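Local structure of ribulose-bisphosphate carboxylase (Alicyclobacillus acidocaldarius subsp. acidocaldarius, 4NAS) at residues Asn88-Phe91 with Ala92-Leu95; Met115-Glu118 with Leu119-Phe123; Tyr275-Pro278 with Asn279-Ile282. The protein belongs to the ribulose-bisphosphate carboxylase large-chain family, in which an N-terminal domain is joined to a catalytic domain of the TIM-barrel class. All coordinates share one frame; numbering follows the deposited sequence.

Interaction 1. Residues Asn88-Phe91 with Ala92-Leu95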
ATOM      1  N   ASN B  88      11.087 -11.853   8.657  1.00 25.75           N
ATOM      2  CA  ASN B  88      10.368 -13.117   8.814  1.00 27.73           C
ATOM      3  C   ASN B  88       9.885 -13.647   7.474  1.00 29.57           C
ATOM      4  O   ASN B  88       8.953 -14.430   7.435  1.00 32.71           O
ATOM      5  CB  ASN B  88       9.171 -12.965   9.781  1.00 26.35           C
ATOM      6  CG  ASN B  88       8.038 -12.097   9.200  1.00 30.42           C
ATOM      7  OD1 ASN B  88       8.134 -11.616   8.068  1.00 33.37           O
ATOM      8  ND2 ASN B  88       6.962 -11.911   9.968  1.00 21.69           N
ATOM      9  N   GLY B  89      10.472 -13.154   6.384  1.00 27.18           N
ATOM     10  CA  GLY B  89      10.157 -13.647   5.048  1.00 26.78           C
ATOM     11  C   GLY B  89       8.906 -13.092   4.365  1.00 24.58           C
ATOM     12  O   GLY B  89       8.382 -13.707   3.425  1.00 28.04           O
ATOM     13  N   THR B  90       8.413 -11.946   4.825  1.00 21.22           N
ATOM     14  CA  THR B  90       7.234 -11.326   4.209  1.00 20.66           C
ATOM     15  C   THR B  90       7.495  -9.902   3.756  1.00 23.62           C
ATOM     16  O   THR B  90       8.391  -9.218   4.260  1.00 17.71           O
ATOM     17  CB  THR B  90       6.046 -11.282   5.172  1.00 27.16           C
ATOM     18  OG1 THR B  90       6.436 -10.569   6.359  1.00 25.56           O
ATOM     19  CG2 THR B  90       5.578 -12.713   5.513  1.00 20.71           C
ATOM     20  N   PHE B  91       6.694  -9.438   2.803  1.00 19.25           N
ATOM     21  CA  PHE B  91       6.813  -8.046   2.380  1.00 16.80           C
ATOM     22  C   PHE B  91       6.490  -7.091   3.536  1.00 16.47           C
ATOM     23  O   PHE B  91       7.112  -6.024   3.656  1.00 16.68           O
ATOM     24  CB  PHE B  91       5.906  -7.763   1.191  1.00 16.71           C
ATOM     25  CG  PHE B  91       6.337  -8.462  -0.051  1.00 17.09           C
ATOM     26  CD1 PHE B  91       7.284  -7.888  -0.884  1.00 18.49           C
ATOM     27  CD2 PHE B  91       5.831  -9.720  -0.364  1.00 19.72           C
ATOM     28  CE1 PHE B  91       7.695  -8.540  -2.036  1.00 29.11           C
ATOM     29  CE2 PHE B  91       6.238 -10.376  -1.516  1.00 27.41           C
ATOM     30  CZ  PHE B  91       7.168  -9.784  -2.352  1.00 27.24           C
ATOM     31  N   ALA B  92       5.543  -7.466   4.390  1.00 19.14           N
ATOM     32  CA  ALA B  92       5.249  -6.632   5.565  1.00 22.00           C
ATOM     33  C   ALA B  92       6.495  -6.377   6.411  1.00 22.09           C
ATOM     34  O   ALA B  92       6.754  -5.249   6.827  1.00 20.67           O
ATOM     35  CB  ALA B  92       4.159  -7.249   6.420  1.00 27.38           C
ATOM     36  N   SER B  93       7.242  -7.433   6.704  1.00 21.49           N
ATOM     37  CA  SER B  93       8.397  -7.294   7.588  1.00 25.59           C
ATOM     38  C   SER B  93       9.433  -6.416   6.901  1.00 22.57           C
ATOM     39  O   SER B  93      10.007  -5.525   7.510  1.00 17.98           O
ATOM     40  CB  SER B  93       9.017  -8.647   7.893  1.00 23.15           C
ATOM     41  OG  SER B  93       9.588  -9.173   6.709  1.00 29.27           O
ATOM     42  N   LEU B  94       9.626  -6.657   5.611  1.00 22.09           N
ATOM     43  CA  LEU B  94      10.577  -5.911   4.825  1.00 16.26           C
ATOM     44  C   LEU B  94      10.232  -4.414   4.788  1.00 27.61           C
ATOM     45  O   LEU B  94      11.058  -3.561   5.126  1.00 15.61           O
ATOM     46  CB  LEU B  94      10.639  -6.492   3.408  1.00 16.23           C
ATOM     47  CG  LEU B  94      11.528  -5.685   2.464  1.00 16.53           C
ATOM     48  CD1 LEU B  94      12.985  -5.667   3.001  1.00 23.52           C
ATOM     49  CD2 LEU B  94      11.463  -6.210   1.019  1.00 16.02           C
ATOM     50  N   LEU B  95       9.004  -4.100   4.378  1.00 15.41           N
ATOM     51  CA  LEU B  95       8.575  -2.697   4.232  1.00 21.69           C
ATOM     52  C   LEU B  95       8.511  -1.919   5.559  1.00 20.41           C
ATOM     53  O   LEU B  95       8.932  -0.749   5.653  1.00 16.45           O
ATOM     54  CB  LEU B  95       7.227  -2.641   3.468  1.00 16.85           C
ATOM     55  CG  LEU B  95       7.444  -3.046   2.001  1.00 22.02           C
ATOM     56  CD1 LEU B  95       6.165  -2.988   1.125  1.00 27.10           C
ATOM     57  CD2 LEU B  95       8.519  -2.164   1.372  1.00 26.82           C
TER
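Thr90 and Ser93 face each other across the first turn of a helix, and their hydroxyls work in different ways. Thr90 is the N-cap. Its OG1 accepts a bond from Ser93 N at 3.3 Å, meeting a backbone N-H that has no earlier helical carbonyl to reach. The same OG1 donates to Asn88 OD1 at 2.6 Å, in the plane of the amide and on a lone pair, so the cap oxygen is held from two directions. Thr90 chi1 of 57° places OG1 between the backbone N and the carbonyl carbon, pointing at the helix start. Ser93 turns its hydroxyl back the other way: OG donates to Thr90 O at 2.7 Å, a carbonyl that also accepts Leu94 N at 3.1 Å. That bond suits a polar residue to the site, and a small one fits because Asn88 OD1 lies only 3.1 Å from Ser93 CB. Gly89 has a positive phi of 82°, a backbone conformation that glycine adopts easily. Phe91 O takes the next helical bond, from Leu95 N at 2.8 Å, while the bond from CA to CB of Phe91 points away from the next turn. The cap opens helix 91-99, which follows the loop after strand 73-83. Asp249 of helix 248-256 binds the N-H groups of Phe91 and Ala92, the Phe91 ring lies against helix 284-295 and meets the rings of Phe123 and Tyr248, and Phe182 of the second subunit packs on Asn88 and Ser93.

Interaction 2. Residues Met115-Glu118 with Leu119-Phe123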
HETATM    1  N   MSE B 115      19.286  -6.725  -1.807  1.00 23.91           N
HETATM    2  CA  MSE B 115      18.771  -7.853  -1.037  1.00 25.55           C
HETATM    3  C   MSE B 115      19.638  -9.099  -1.083  1.00 26.29           C
HETATM    4  O   MSE B 115      20.048  -9.544  -2.155  1.00 29.74           O
HETATM    5  CB  MSE B 115      17.343  -8.141  -1.456  1.00 21.90           C
HETATM    6  CG  MSE B 115      16.483  -6.952  -1.129  1.00 28.38           C
HETATM    7 SE   MSE B 115      14.653  -7.369  -1.334  0.90 60.09          SE
HETATM    8  CE  MSE B 115      14.664  -9.277  -0.992  1.00 34.25           C
ATOM      9  N   PRO B 116      19.949  -9.643   0.100  1.00 29.91           N
ATOM     10  CA  PRO B 116      20.832 -10.802   0.171  1.00 29.30           C
ATOM     11  C   PRO B 116      20.097 -12.010  -0.379  1.00 29.05           C
ATOM     12  O   PRO B 116      18.859 -12.048  -0.351  1.00 25.31           O
ATOM     13  CB  PRO B 116      21.077 -10.979   1.672  1.00 33.31           C
ATOM     14  CG  PRO B 116      20.492  -9.775   2.327  1.00 36.87           C
ATOM     15  CD  PRO B 116      19.432  -9.263   1.423  1.00 34.63           C
ATOM     16  N   ASP B 117      20.860 -12.993  -0.838  1.00 24.42           N
ATOM     17  CA  ASP B 117      20.285 -14.189  -1.436  1.00 27.40           C
ATOM     18  C   ASP B 117      19.336 -14.921  -0.489  1.00 26.25           C
ATOM     19  O   ASP B 117      18.274 -15.374  -0.912  1.00 23.35           O
ATOM     20  CB  ASP B 117      21.397 -15.127  -1.915  1.00 25.77           C
ATOM     21  CG  ASP B 117      20.875 -16.253  -2.777  1.00 28.01           C
ATOM     22  OD1 ASP B 117      20.320 -15.975  -3.882  1.00 31.30           O
ATOM     23  OD2 ASP B 117      21.007 -17.416  -2.341  1.00 26.65           O
ATOM     24  N   GLU B 118      19.718 -15.041   0.782  1.00 25.21           N
ATOM     25  CA  GLU B 118      18.909 -15.784   1.748  1.00 27.64           C
ATOM     26  C   GLU B 118      17.482 -15.227   1.836  1.00 34.41           C
ATOM     27  O   GLU B 118      16.506 -15.981   1.917  1.00 39.02           O
ATOM     28  CB  GLU B 118      19.564 -15.770   3.131  1.00 41.02           C
ATOM     29  CG  GLU B 118      20.728 -16.724   3.275  1.00 59.03           C
ATOM     30  CD  GLU B 118      21.643 -16.365   4.435  1.00 72.03           C
ATOM     31  OE1 GLU B 118      22.355 -17.271   4.927  1.00 76.46           O
ATOM     32  OE2 GLU B 118      21.655 -15.177   4.844  1.00 74.78           O
ATOM     33  N   LEU B 119      17.364 -13.907   1.778  1.00 32.49           N
ATOM     34  CA  LEU B 119      16.056 -13.253   1.846  1.00 26.27           C
ATOM     35  C   LEU B 119      15.255 -13.333   0.527  1.00 23.08           C
ATOM     36  O   LEU B 119      14.048 -13.586   0.546  1.00 20.60           O
ATOM     37  CB  LEU B 119      16.195 -11.797   2.298  1.00 26.89           C
ATOM     38  CG  LEU B 119      14.856 -11.038   2.371  1.00 30.38           C
ATOM     39  CD1 LEU B 119      13.919 -11.615   3.443  1.00 29.81           C
ATOM     40  CD2 LEU B 119      15.072  -9.542   2.586  1.00 29.99           C
ATOM     41  N   VAL B 120      15.918 -13.078  -0.598  1.00 20.35           N
ATOM     42  CA  VAL B 120      15.296 -13.235  -1.907  1.00 23.05           C
ATOM     43  C   VAL B 120      14.664 -14.620  -2.023  1.00 20.42           C
ATOM     44  O   VAL B 120      13.535 -14.750  -2.449  1.00 21.60           O
ATOM     45  CB  VAL B 120      16.324 -13.022  -3.046  1.00 30.45           C
ATOM     46  CG1 VAL B 120      15.698 -13.303  -4.423  1.00 21.81           C
ATOM     47  CG2 VAL B 120      16.880 -11.609  -2.996  1.00 30.85           C
ATOM     48  N   ARG B 121      15.365 -15.656  -1.569  1.00 21.14           N
ATOM     49  CA  ARG B 121      14.823 -17.018  -1.704  1.00 25.33           C
ATOM     50  C   ARG B 121      13.626 -17.377  -0.812  1.00 21.67           C
ATOM     51  O   ARG B 121      13.014 -18.417  -0.996  1.00 25.31           O
ATOM     52  CB  ARG B 121      15.927 -18.076  -1.598  1.00 34.28           C
ATOM     53  CG  ARG B 121      16.873 -18.059  -2.786  1.00 23.32           C
ATOM     54  CD  ARG B 121      18.033 -19.032  -2.574  1.00 24.99           C
ATOM     55  NE  ARG B 121      18.967 -19.026  -3.697  1.00 29.00           N
ATOM     56  CZ  ARG B 121      18.998 -19.953  -4.654  1.00 35.96           C
ATOM     57  NH1 ARG B 121      19.897 -19.876  -5.628  1.00 26.28           N
ATOM     58  NH2 ARG B 121      18.138 -20.964  -4.633  1.00 33.68           N
ATOM     59  N   GLN B 122      13.275 -16.523   0.143  1.00 21.35           N
ATOM     60  CA  GLN B 122      12.089 -16.779   0.948  1.00 25.45           C
ATOM     61  C   GLN B 122      10.816 -16.269   0.255  1.00 27.40           C
ATOM     62  O   GLN B 122       9.702 -16.504   0.724  1.00 24.78           O
ATOM     63  CB  GLN B 122      12.232 -16.108   2.314  1.00 26.71           C
ATOM     64  CG  GLN B 122      13.311 -16.706   3.204  1.00 31.35           C
ATOM     65  CD  GLN B 122      13.309 -16.034   4.558  1.00 40.08           C
ATOM     66  OE1 GLN B 122      12.376 -16.219   5.342  1.00 45.38           O
ATOM     67  NE2 GLN B 122      14.322 -15.213   4.824  1.00 32.48           N
ATOM     68  N   PHE B 123      10.983 -15.554  -0.850  1.00 26.65           N
ATOM     69  CA  PHE B 123       9.829 -15.060  -1.597  1.00 18.38           C
ATOM     70  C   PHE B 123       9.568 -16.014  -2.776  1.00 25.02           C
ATOM     71  O   PHE B 123      10.507 -16.670  -3.248  1.00 19.01           O
ATOM     72  CB  PHE B 123      10.103 -13.649  -2.088  1.00 24.02           C
ATOM     73  CG  PHE B 123      10.118 -12.615  -1.002  1.00 27.67           C
ATOM     74  CD1 PHE B 123       8.945 -12.253  -0.349  1.00 28.47           C
ATOM     75  CD2 PHE B 123      11.306 -11.993  -0.637  1.00 25.45           C
ATOM     76  CE1 PHE B 123       8.964 -11.280   0.653  1.00 20.81           C
ATOM     77  CE2 PHE B 123      11.336 -11.018   0.360  1.00 21.11           C
ATOM     78  CZ  PHE B 123      10.159 -10.661   1.002  1.00 22.88           C
TER
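Met115, present as selenomethionine, reaches forward over Leu119, Val120 and Phe123, mostly with its terminal methyl. CE lies 3.6 Å from Leu119 CD2 and 3.8 Å from Val120 CG2, and comes obliquely to the Phe123 ring. A bend at the last torsion, chi3 28°, turns CE into this group, where a long, flexible, apolar chain fits well.

Pro116 follows at the N-cap of helix 117-120. The helix asks no bond of the N-H at this position, so proline's lack of one costs nothing, and its carbonyl takes the first helical bond: Val120 N points almost straight at Pro116 O, 3.1 Å away, and Leu119 N adds a weak bond. Val120 CG2 is packed close against the same oxygen, while the proline ring touches Leu119 CB with its CD.

Asp117 begins the helix proper. Its O accepts from Arg121 N at 3.0 Å, and its side chain, CG anti to the backbone N (chi1 -169°), lies where Arg121 can reach it one turn on. Arg121 extends from CG to NE and offers that nitrogen, 2.9 Å from Asp117 OD2 on its syn side; a second, weak bond goes from NE to OD1. NE thus carries both bonds. The carboxylate and guanidinium planes stand 69° apart, far from coplanar.

Glu118 lies on the exposed side, and its O has Gln122 CG at 3.5 Å, where the chain goes on in a type I turn from Val120 to Phe123.

The short helix is thus two-sided: apolar contacts inward, a salt bridge outward. A carboxylate in the first turn should also interact favourably with the helix N-terminus, and Arg121 would be expected to stabilise its negative charge.

Interaction 3. Residues Tyr275-Pro278 with Asn279-Ile282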
ATOM      1  N   TYR B 275       5.279   6.469  -6.034  1.00 18.24           N
ATOM      2  CA  TYR B 275       6.497   6.863  -6.751  1.00 12.56           C
ATOM      3  C   TYR B 275       6.448   8.200  -7.490  1.00 18.54           C
ATOM      4  O   TYR B 275       7.473   8.690  -7.970  1.00 22.08           O
ATOM      5  CB  TYR B 275       6.932   5.737  -7.694  1.00 15.32           C
ATOM      6  CG  TYR B 275       6.064   5.584  -8.936  1.00 20.05           C
ATOM      7  CD1 TYR B 275       6.073   6.562  -9.922  1.00 17.58           C
ATOM      8  CD2 TYR B 275       5.262   4.461  -9.135  1.00 23.35           C
ATOM      9  CE1 TYR B 275       5.287   6.470 -11.038  1.00 18.36           C
ATOM     10  CE2 TYR B 275       4.486   4.346 -10.285  1.00 18.32           C
ATOM     11  CZ  TYR B 275       4.512   5.370 -11.223  1.00 21.62           C
ATOM     12  OH  TYR B 275       3.788   5.342 -12.379  1.00 27.76           O
ATOM     13  N   GLY B 276       5.260   8.777  -7.599  1.00 21.70           N
ATOM     14  CA  GLY B 276       5.051   9.962  -8.414  1.00 19.16           C
ATOM     15  C   GLY B 276       5.914  11.161  -8.079  1.00 25.04           C
ATOM     16  O   GLY B 276       6.402  11.881  -8.963  1.00 21.38           O
ATOM     17  N   SER B 277       6.110  11.378  -6.790  1.00 16.60           N
ATOM     18  CA  SER B 277       6.893  12.507  -6.343  1.00 14.78           C
ATOM     19  C   SER B 277       8.389  12.229  -6.511  1.00 32.21           C
ATOM     20  O   SER B 277       8.855  11.122  -6.260  1.00 30.44           O
ATOM     21  CB  SER B 277       6.593  12.797  -4.878  1.00 18.43           C
ATOM     22  OG  SER B 277       7.733  13.337  -4.244  1.00 35.74           O
ATOM     23  N   PRO B 278       9.157  13.244  -6.919  1.00 30.81           N
ATOM     24  CA  PRO B 278      10.602  13.031  -7.013  1.00 30.56           C
ATOM     25  C   PRO B 278      11.318  13.000  -5.657  1.00 26.41           C
ATOM     26  O   PRO B 278      12.450  12.550  -5.617  1.00 24.63           O
ATOM     27  CB  PRO B 278      11.079  14.232  -7.846  1.00 31.37           C
ATOM     28  CG  PRO B 278      10.050  15.268  -7.647  1.00 32.99           C
ATOM     29  CD  PRO B 278       8.743  14.521  -7.515  1.00 25.34           C
ATOM     30  N   ASN B 279      10.670  13.443  -4.583  1.00 19.43           N
ATOM     31  CA  ASN B 279      11.347  13.652  -3.304  1.00 23.29           C
ATOM     32  C   ASN B 279      10.778  12.858  -2.130  1.00 23.33           C
ATOM     33  O   ASN B 279      11.346  12.877  -1.033  1.00 23.30           O
ATOM     34  CB  ASN B 279      11.332  15.133  -2.929  1.00 27.90           C
ATOM     35  CG  ASN B 279      11.978  16.007  -3.978  1.00 36.75           C
ATOM     36  OD1 ASN B 279      12.989  15.645  -4.579  1.00 41.45           O
ATOM     37  ND2 ASN B 279      11.388  17.165  -4.209  1.00 41.49           N
ATOM     38  N   TYR B 280       9.658  12.181  -2.356  1.00 21.13           N
ATOM     39  CA  TYR B 280       9.026  11.367  -1.319  1.00 20.68           C
ATOM     40  C   TYR B 280       8.713   9.979  -1.877  1.00 21.34           C
ATOM     41  O   TYR B 280       8.755   9.776  -3.097  1.00 17.44           O
ATOM     42  CB  TYR B 280       7.731  12.033  -0.833  1.00 16.41           C
ATOM     43  CG  TYR B 280       7.922  13.376  -0.138  1.00 19.84           C
ATOM     44  CD1 TYR B 280       8.076  14.544  -0.870  1.00 21.63           C
ATOM     45  CD2 TYR B 280       7.924  13.467   1.248  1.00 20.34           C
ATOM     46  CE1 TYR B 280       8.237  15.769  -0.239  1.00 25.80           C
ATOM     47  CE2 TYR B 280       8.089  14.692   1.892  1.00 21.56           C
ATOM     48  CZ  TYR B 280       8.240  15.834   1.136  1.00 23.01           C
ATOM     49  OH  TYR B 280       8.402  17.044   1.753  1.00 27.31           O
ATOM     50  N   GLY B 281       8.397   9.036  -0.986  1.00 17.49           N
ATOM     51  CA  GLY B 281       7.939   7.710  -1.387  1.00 17.48           C
ATOM     52  C   GLY B 281       9.002   6.669  -1.692  1.00 14.79           C
ATOM     53  O   GLY B 281      10.088   6.676  -1.120  1.00 16.27           O
ATOM     54  N   ILE B 282       8.680   5.770  -2.619  1.00 16.41           N
ATOM     55  CA  ILE B 282       9.543   4.671  -3.001  1.00 14.77           C
ATOM     56  C   ILE B 282       9.723   4.711  -4.512  1.00 20.68           C
ATOM     57  O   ILE B 282       8.739   4.877  -5.223  1.00 15.38           O
ATOM     58  CB  ILE B 282       8.869   3.328  -2.652  1.00 15.16           C
ATOM     59  CG1 ILE B 282       8.494   3.271  -1.175  1.00 17.63           C
ATOM     60  CG2 ILE B 282       9.772   2.166  -2.996  1.00 18.14           C
ATOM     61  CD1 ILE B 282       7.710   2.047  -0.820  1.00 15.68           C
TER
HETATM   62  O   HOH W   1       6.101   9.759  -4.446  1.00 19.96           O
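Ser277 grips the second and third residues after it with one atom: its OG accepts from Asn279 N at 3.0 Å and from Tyr280 N at 2.9 Å. Both backbone donors converge on the hydroxyl, the first along the straighter path, with an N-H...O angle of 155°. The same oxygen sits at the edge of the Tyr280 ring, close to its plane and 3.6 Å from CD1. This is an ST turn, for which serine is apt because a short hydroxyl arm can fold onto the chain just ahead. A water lies between Ser277 N, from which it accepts at 2.8 Å, and Tyr280 O, 3.0 Å away. The turn links helix 272-275 of the TIM-barrel domain to the short, weakly bonded strand 281-282, whose Gly281 pairs with Leu110 at the edge of the N-terminal domain's mixed sheet. Arg109 beside it binds the carbonyls of Tyr275 and Tyr280. Gly281 lies close to the Tyr275-Ser277 backbone and has a positive phi, 85°, both of which suit glycine. Farther back the contact is thinner: Tyr275 touches Ile282 mainly through CB, 3.2 Å from Ile282 O, while its ring leads off to Leu288 and to Met104 of the second subunit. On the outer side Pro278, its ring stiffening the bend, is exposed, though Tyr280 of the second subunit packs against it and Ser277.

Along the chain the three contacts come in series, and interactions 1 and 2 are neighbours in space, their centres 11 Å apart. They touch where the Phe91 and Phe123 rings meet and where Gly89 packs on Gln122, and Phe91, Met115 and Val120 all lie on helix 284-295. Interaction 3 lies farther off, its centre about 21 Å from that of interaction 1 and 25 Å from that of interaction 2. It precedes helix 284-295 in the chain, and strand 281-282 pairs with strand 108-114, which leads to interaction 2. This is consistent with a place near the junction of the N-terminal sheet and the barrel domain, and interactions 1 and 3 also meet the second subunit.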